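Local atomic coordinates of chromosomal replication initiator protein DnaA (Thermotoga maritima, PDB entry 2Z4S), a protein that binds the chromosomal replication origin and, in its ATP-bound form, probably assembles there to initiate DNA replication. Residues Val109-Ser114 and Pro262-Thr267; Glu169-Asp174 and Glu189-Lys194. All coordinates share one frame; numbering follows the deposited sequence.

Interaction 1 of 2, residues Val109-Ser114 and Pro262-Thr267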
loop_
_atom_site.group_PDB
_atom_site.type_symbol
_atom_site.label_atom_id
_atom_site.label_comp_id
_atom_site.label_asym_id
_atom_site.label_seq_id
_atom_site.Cartn_x
_atom_site.Cartn_y
_atom_site.Cartn_z
ATOM N N VAL A 109 -10.084 -10.942 0.606
ATOM C CA VAL A 109 -11.155 -9.992 0.317
ATOM C C VAL A 109 -12.275 -10.023 1.358
ATOM O O VAL A 109 -12.479 -11.020 2.041
ATOM C CB VAL A 109 -11.753 -10.239 -1.063
ATOM C CG1 VAL A 109 -12.807 -9.203 -1.356
ATOM C CG2 VAL A 109 -10.658 -10.186 -2.100
ATOM N N GLY A 110 -12.984 -8.908 1.478
ATOM C CA GLY A 110 -14.063 -8.800 2.437
ATOM C C GLY A 110 -14.887 -7.573 2.114
ATOM O O GLY A 110 -14.461 -6.733 1.319
ATOM N N PRO A 111 -16.070 -7.426 2.719
ATOM C CA PRO A 111 -16.908 -6.257 2.432
ATOM C C PRO A 111 -16.166 -4.919 2.443
ATOM O O PRO A 111 -16.385 -4.073 1.573
ATOM C CB PRO A 111 -17.987 -6.335 3.507
ATOM C CG PRO A 111 -17.286 -7.061 4.639
ATOM C CD PRO A 111 -16.547 -8.140 3.913
ATOM N N GLY A 112 -15.270 -4.748 3.411
ATOM C CA GLY A 112 -14.533 -3.503 3.538
ATOM C C GLY A 112 -13.380 -3.215 2.588
ATOM O O GLY A 112 -12.909 -2.082 2.544
ATOM N N ASN A 113 -12.903 -4.203 1.837
ATOM C CA ASN A 113 -11.800 -3.931 0.928
ATOM C C ASN A 113 -11.962 -4.564 -0.437
ATOM O O ASN A 113 -11.019 -4.591 -1.216
ATOM C CB ASN A 113 -10.492 -4.410 1.532
ATOM C CG ASN A 113 -10.427 -5.914 1.655
ATOM O OD1 ASN A 113 -9.458 -6.462 2.173
ATOM N ND2 ASN A 113 -11.456 -6.593 1.179
ATOM N N SER A 114 -13.151 -5.075 -0.733
ATOM C CA SER A 114 -13.401 -5.716 -2.019
ATOM C C SER A 114 -13.287 -4.789 -3.227
ATOM O O SER A 114 -12.509 -5.053 -4.147
ATOM C CB SER A 114 -14.783 -6.382 -2.024
ATOM O OG SER A 114 -15.125 -6.864 -3.321
ATOM N N PRO A 262 -11.688 -0.698 7.474
ATOM C CA PRO A 262 -11.264 -1.818 8.318
ATOM C C PRO A 262 -12.155 -3.048 8.157
ATOM O O PRO A 262 -13.361 -2.930 7.927
ATOM C CB PRO A 262 -11.308 -1.222 9.720
ATOM C CG PRO A 262 -12.452 -0.297 9.634
ATOM C CD PRO A 262 -12.236 0.387 8.301
ATOM N N PRO A 263 -11.563 -4.253 8.259
ATOM C CA PRO A 263 -12.355 -5.476 8.112
ATOM C C PRO A 263 -13.086 -5.856 9.386
ATOM O O PRO A 263 -12.756 -5.361 10.467
ATOM C CB PRO A 263 -11.305 -6.509 7.702
ATOM C CG PRO A 263 -10.101 -6.070 8.459
ATOM C CD PRO A 263 -10.120 -4.563 8.296
ATOM N N ASP A 264 -14.091 -6.718 9.247
ATOM C CA ASP A 264 -14.852 -7.202 10.397
ATOM C C ASP A 264 -14.087 -8.371 11.029
ATOM O O ASP A 264 -13.078 -8.843 10.481
ATOM C CB ASP A 264 -16.258 -7.660 9.984
ATOM C CG ASP A 264 -16.241 -8.738 8.905
ATOM O OD1 ASP A 264 -15.157 -9.294 8.617
ATOM O OD2 ASP A 264 -17.326 -9.035 8.352
ATOM N N GLU A 265 -14.570 -8.847 12.170
ATOM C CA GLU A 265 -13.894 -9.941 12.860
ATOM C C GLU A 265 -13.683 -11.184 12.000
ATOM O O GLU A 265 -12.587 -11.764 11.987
ATOM C CB GLU A 265 -14.656 -10.321 14.120
ATOM C CG GLU A 265 -13.920 -11.332 14.960
ATOM C CD GLU A 265 -14.758 -11.845 16.102
ATOM O OE1 GLU A 265 -14.477 -12.969 16.556
ATOM O OE2 GLU A 265 -15.689 -11.138 16.551
ATOM N N GLU A 266 -14.726 -11.596 11.289
ATOM C CA GLU A 266 -14.608 -12.764 10.438
ATOM C C GLU A 266 -13.480 -12.601 9.439
ATOM O O GLU A 266 -12.578 -13.436 9.362
ATOM C CB GLU A 266 -15.904 -13.025 9.689
ATOM C CG GLU A 266 -15.751 -14.090 8.618
ATOM C CD GLU A 266 -17.084 -14.568 8.068
ATOM O OE1 GLU A 266 -17.085 -15.306 7.055
ATOM O OE2 GLU A 266 -18.130 -14.212 8.651
ATOM N N THR A 267 -13.523 -11.509 8.683
ATOM C CA THR A 267 -12.501 -11.246 7.679
ATOM C C THR A 267 -11.116 -11.101 8.295
ATOM O O THR A 267 -10.120 -11.586 7.748
ATOM C CB THR A 267 -12.835 -9.992 6.884
ATOM O OG1 THR A 267 -14.225 -10.011 6.562
ATOM C CG2 THR A 267 -12.049 -9.968 5.587
#
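Thr267, in the first turn of helix 265-279, carries most of this contact, pressing its methyl group against the loop that leads into helix 114-125. With CG2 anti to its backbone N, the methyl faces the peptide between Val109 and Gly110; CG2 lies 3.7 Å from Val109 O and 3.9 Å from Gly110 CA. This is the close-packed part, and Gly110 suits it because a side chain there would run into the threonine methyl. Thr267 itself is buried and also touches Val108. The other branch turns back to its own helix. OG1 sits beside the backbone N (chi1 -43°), so hydroxyl and amide both donate to Asp264 OD1, the amide bond from Thr267 N measuring 2.8 Å. The two donors come from above the carboxylate plane, 28° out of it, and make Asp264 a proper N-cap. An alanine in place of Thr267 would lose both the methyl packing and the hydroxyl bond, and would probably loosen the junction and the hold on the capping carboxylate.

The opposite character prevails toward solvent, where exposed Pro111 and Asp264 barely meet: Pro111 CD stands 4.0 Å from Thr267 OG1, tip to tip, and Pro111 CG is 4.2 Å from Asp264 OD2. The loop keeps its own turn through Asn113 N donating to Gly110 O at 3.0 Å. Gly112, bonded through its backbone to Glu261, suits its place too, since a side chain would crowd Pro262 O.

Val108 and Asn113 both belong to the ADP site, so the contact lies beside the nucleotide, at the junction of nucleotide-binding core and helical lid that is characteristic of AAA+ ATPases.

Interaction 2 of 2, residues Glu169-Asp174 and Glu189-Lys194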
loop_
_atom_site.group_PDB
_atom_site.type_symbol
_atom_site.label_atom_id
_atom_site.label_comp_id
_atom_site.label_asym_id
_atom_site.label_seq_id
_atom_site.Cartn_x
_atom_site.Cartn_y
_atom_site.Cartn_z
ATOM N N GLU A 169 7.413 10.594 -0.583
ATOM C CA GLU A 169 8.592 11.120 0.079
ATOM C C GLU A 169 9.810 10.985 -0.827
ATOM O O GLU A 169 10.561 11.945 -0.997
ATOM C CB GLU A 169 8.873 10.397 1.395
ATOM C CG GLU A 169 10.070 10.993 2.113
ATOM C CD GLU A 169 10.481 10.230 3.353
ATOM O OE1 GLU A 169 9.607 9.894 4.179
ATOM O OE2 GLU A 169 11.695 9.980 3.506
ATOM N N LYS A 170 10.024 9.805 -1.406
ATOM C CA LYS A 170 11.182 9.657 -2.274
ATOM C C LYS A 170 11.052 10.588 -3.460
ATOM O O LYS A 170 12.044 11.084 -3.977
ATOM C CB LYS A 170 11.362 8.230 -2.779
ATOM C CG LYS A 170 12.582 8.151 -3.674
ATOM C CD LYS A 170 13.058 6.750 -3.932
ATOM C CE LYS A 170 14.463 6.761 -4.534
ATOM N NZ LYS A 170 15.519 7.138 -3.539
ATOM N N PHE A 171 9.825 10.822 -3.904
ATOM C CA PHE A 171 9.621 11.719 -5.023
ATOM C C PHE A 171 10.135 13.077 -4.543
ATOM O O PHE A 171 10.761 13.818 -5.294
ATOM C CB PHE A 171 8.140 11.804 -5.368
ATOM C CG PHE A 171 7.866 12.338 -6.739
ATOM C CD1 PHE A 171 8.196 11.596 -7.865
ATOM C CD2 PHE A 171 7.249 13.570 -6.908
ATOM C CE1 PHE A 171 7.908 12.073 -9.144
ATOM C CE2 PHE A 171 6.956 14.053 -8.181
ATOM C CZ PHE A 171 7.285 13.305 -9.301
ATOM N N LEU A 172 9.870 13.382 -3.274
ATOM C CA LEU A 172 10.309 14.629 -2.654
ATOM C C LEU A 172 11.837 14.613 -2.637
ATOM O O LEU A 172 12.472 15.367 -3.360
ATOM C CB LEU A 172 9.751 14.723 -1.224
ATOM C CG LEU A 172 10.025 15.865 -0.231
ATOM C CD1 LEU A 172 11.520 15.987 0.034
ATOM C CD2 LEU A 172 9.454 17.155 -0.758
ATOM N N ASN A 173 12.428 13.744 -1.828
ATOM C CA ASN A 173 13.879 13.663 -1.749
ATOM C C ASN A 173 14.568 13.601 -3.108
ATOM O O ASN A 173 15.665 14.116 -3.273
ATOM C CB ASN A 173 14.308 12.453 -0.909
ATOM C CG ASN A 173 14.048 12.653 0.570
ATOM O OD1 ASN A 173 14.323 13.723 1.114
ATOM N ND2 ASN A 173 13.528 11.626 1.232
ATOM N N ASP A 174 13.937 12.976 -4.087
ATOM C CA ASP A 174 14.559 12.885 -5.398
ATOM C C ASP A 174 14.607 14.229 -6.106
ATOM O O ASP A 174 15.601 14.544 -6.757
ATOM C CB ASP A 174 13.838 11.853 -6.260
ATOM C CG ASP A 174 14.595 10.534 -6.343
ATOM O OD1 ASP A 174 15.134 10.074 -5.304
ATOM O OD2 ASP A 174 14.638 9.962 -7.455
ATOM N N GLU A 189 13.587 12.256 -16.814
ATOM C CA GLU A 189 13.801 11.088 -17.659
ATOM C C GLU A 189 13.391 9.860 -16.843
ATOM O O GLU A 189 12.749 8.938 -17.354
ATOM C CB GLU A 189 15.274 10.968 -18.062
ATOM C CG GLU A 189 15.753 12.070 -18.987
ATOM C CD GLU A 189 15.132 11.985 -20.375
ATOM O OE1 GLU A 189 15.475 11.037 -21.123
ATOM O OE2 GLU A 189 14.300 12.861 -20.715
ATOM N N LYS A 190 13.746 9.875 -15.562
ATOM C CA LYS A 190 13.452 8.772 -14.654
ATOM C C LYS A 190 11.987 8.577 -14.276
ATOM O O LYS A 190 11.517 7.446 -14.211
ATOM C CB LYS A 190 14.277 8.923 -13.373
ATOM C CG LYS A 190 13.980 7.891 -12.309
ATOM C CD LYS A 190 14.657 8.250 -11.005
ATOM C CE LYS A 190 14.388 7.214 -9.948
ATOM N NZ LYS A 190 14.879 7.626 -8.623
ATOM N N TYR A 191 11.261 9.656 -14.012
ATOM C CA TYR A 191 9.869 9.495 -13.627
ATOM C C TYR A 191 8.868 9.666 -14.758
ATOM O O TYR A 191 7.662 9.693 -14.520
ATOM C CB TYR A 191 9.514 10.420 -12.459
ATOM C CG TYR A 191 10.149 10.005 -11.148
ATOM C CD1 TYR A 191 11.461 10.350 -10.854
ATOM C CD2 TYR A 191 9.443 9.242 -10.215
ATOM C CE1 TYR A 191 12.059 9.949 -9.667
ATOM C CE2 TYR A 191 10.027 8.836 -9.028
ATOM C CZ TYR A 191 11.340 9.194 -8.756
ATOM O OH TYR A 191 11.946 8.826 -7.569
ATOM N N ARG A 192 9.361 9.777 -15.986
ATOM C CA ARG A 192 8.483 9.895 -17.149
ATOM C C ARG A 192 9.079 9.013 -18.237
ATOM O O ARG A 192 8.809 7.814 -18.303
ATOM C CB ARG A 192 8.412 11.337 -17.638
ATOM C CG ARG A 192 8.178 12.338 -16.540
ATOM C CD ARG A 192 8.048 13.735 -17.106
ATOM N NE ARG A 192 8.070 14.764 -16.073
ATOM C CZ ARG A 192 7.731 16.030 -16.283
ATOM N NH1 ARG A 192 7.339 16.419 -17.487
ATOM N NH2 ARG A 192 7.788 16.908 -15.290
ATOM N N LYS A 193 9.902 9.618 -19.082
ATOM C CA LYS A 193 10.570 8.915 -20.167
ATOM C C LYS A 193 10.644 7.393 -19.973
ATOM O O LYS A 193 10.125 6.631 -20.785
ATOM C CB LYS A 193 11.990 9.472 -20.316
ATOM C CG LYS A 193 12.789 8.925 -21.490
ATOM C CD LYS A 193 12.295 9.510 -22.809
ATOM C CE LYS A 193 13.268 9.222 -23.951
ATOM N NZ LYS A 193 12.864 9.916 -25.210
ATOM N N LYS A 194 11.262 6.956 -18.881
ATOM C CA LYS A 194 11.444 5.528 -18.638
ATOM C C LYS A 194 10.474 4.803 -17.688
ATOM O O LYS A 194 10.910 4.029 -16.830
ATOM C CB LYS A 194 12.884 5.285 -18.168
ATOM C CG LYS A 194 13.864 6.381 -18.588
ATOM C CD LYS A 194 15.314 5.977 -18.370
ATOM C CE LYS A 194 15.754 4.953 -19.414
ATOM N NZ LYS A 194 17.164 4.494 -19.235
#
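The ring of Tyr191 receives the edge of Phe171 on one face, with Phe171 CD1 3.4 Å above its plane and displaced toward the rim, while Asp174 OD2 lies at the Tyr191 edge, in plane. Tyr191 CD2 in turn lies in the plane of the Phe171 ring, at its edge. The pair is therefore a T-shaped stack, with centroids 4.9 Å apart and planes at 86°. The two side chains slide past each other in opposite directions. Phe187 stacks on Tyr191 and also meets Phe171, which rests on Val212, Leu216 and Thr219 of helix 210-224; bulky aromatic rings suit this buried place.

Tyrosine also brings a hydroxyl to the polar margin, where Tyr191 OH makes a weak hydrogen bond of 2.9 Å to Asp174 OD2. Lys190, extended along its whole length, crosses the aspartate at about a right angle, and Lys190 NZ forms a 2.6 Å salt bridge to Asp174 OD2 on the syn lone pair. Lys170, bent at its last torsion (chi4 72°), offers Lys170 NZ weakly to Asp174 OD1 at 3.4 Å. One carboxylate thus faces two lysines, one strongly and one weakly bound, whose NZ atoms stand 5.1 Å apart, and their charges would favour its ionised form.

The axes of the short segments 169-174 and 189-193 come within 12.6 Å at an angle of 127°, a gap bridged by long side chains rather than close backbones. Their helices form a two-helix crossover between parallel strands 163-167 and 197-201, consistent with the extra helix by which the initiator clade departs from other AAA+ proteins.

The two contacts lie on opposite sides of the chain's centre, their own centres about 34 Å apart and their nearest atoms about 23 Å apart, and they share no helix. Interaction 1 is a surface contact between sequence-distant elements, a loop and a helix start, beside the bound ADP. Interaction 2 is partly buried, joins helices adjacent in sequence, and lies away from the annotated sites. Their chemistry follows: small residues and van der Waals touches let backbone approach backbone in 109-114 with 262-267, the capping bonds of Asp264 staying inside 262-267, whereas 169-174 with 189-194 spans a wider gap with aromatic rings and a charged network crossing between the helices.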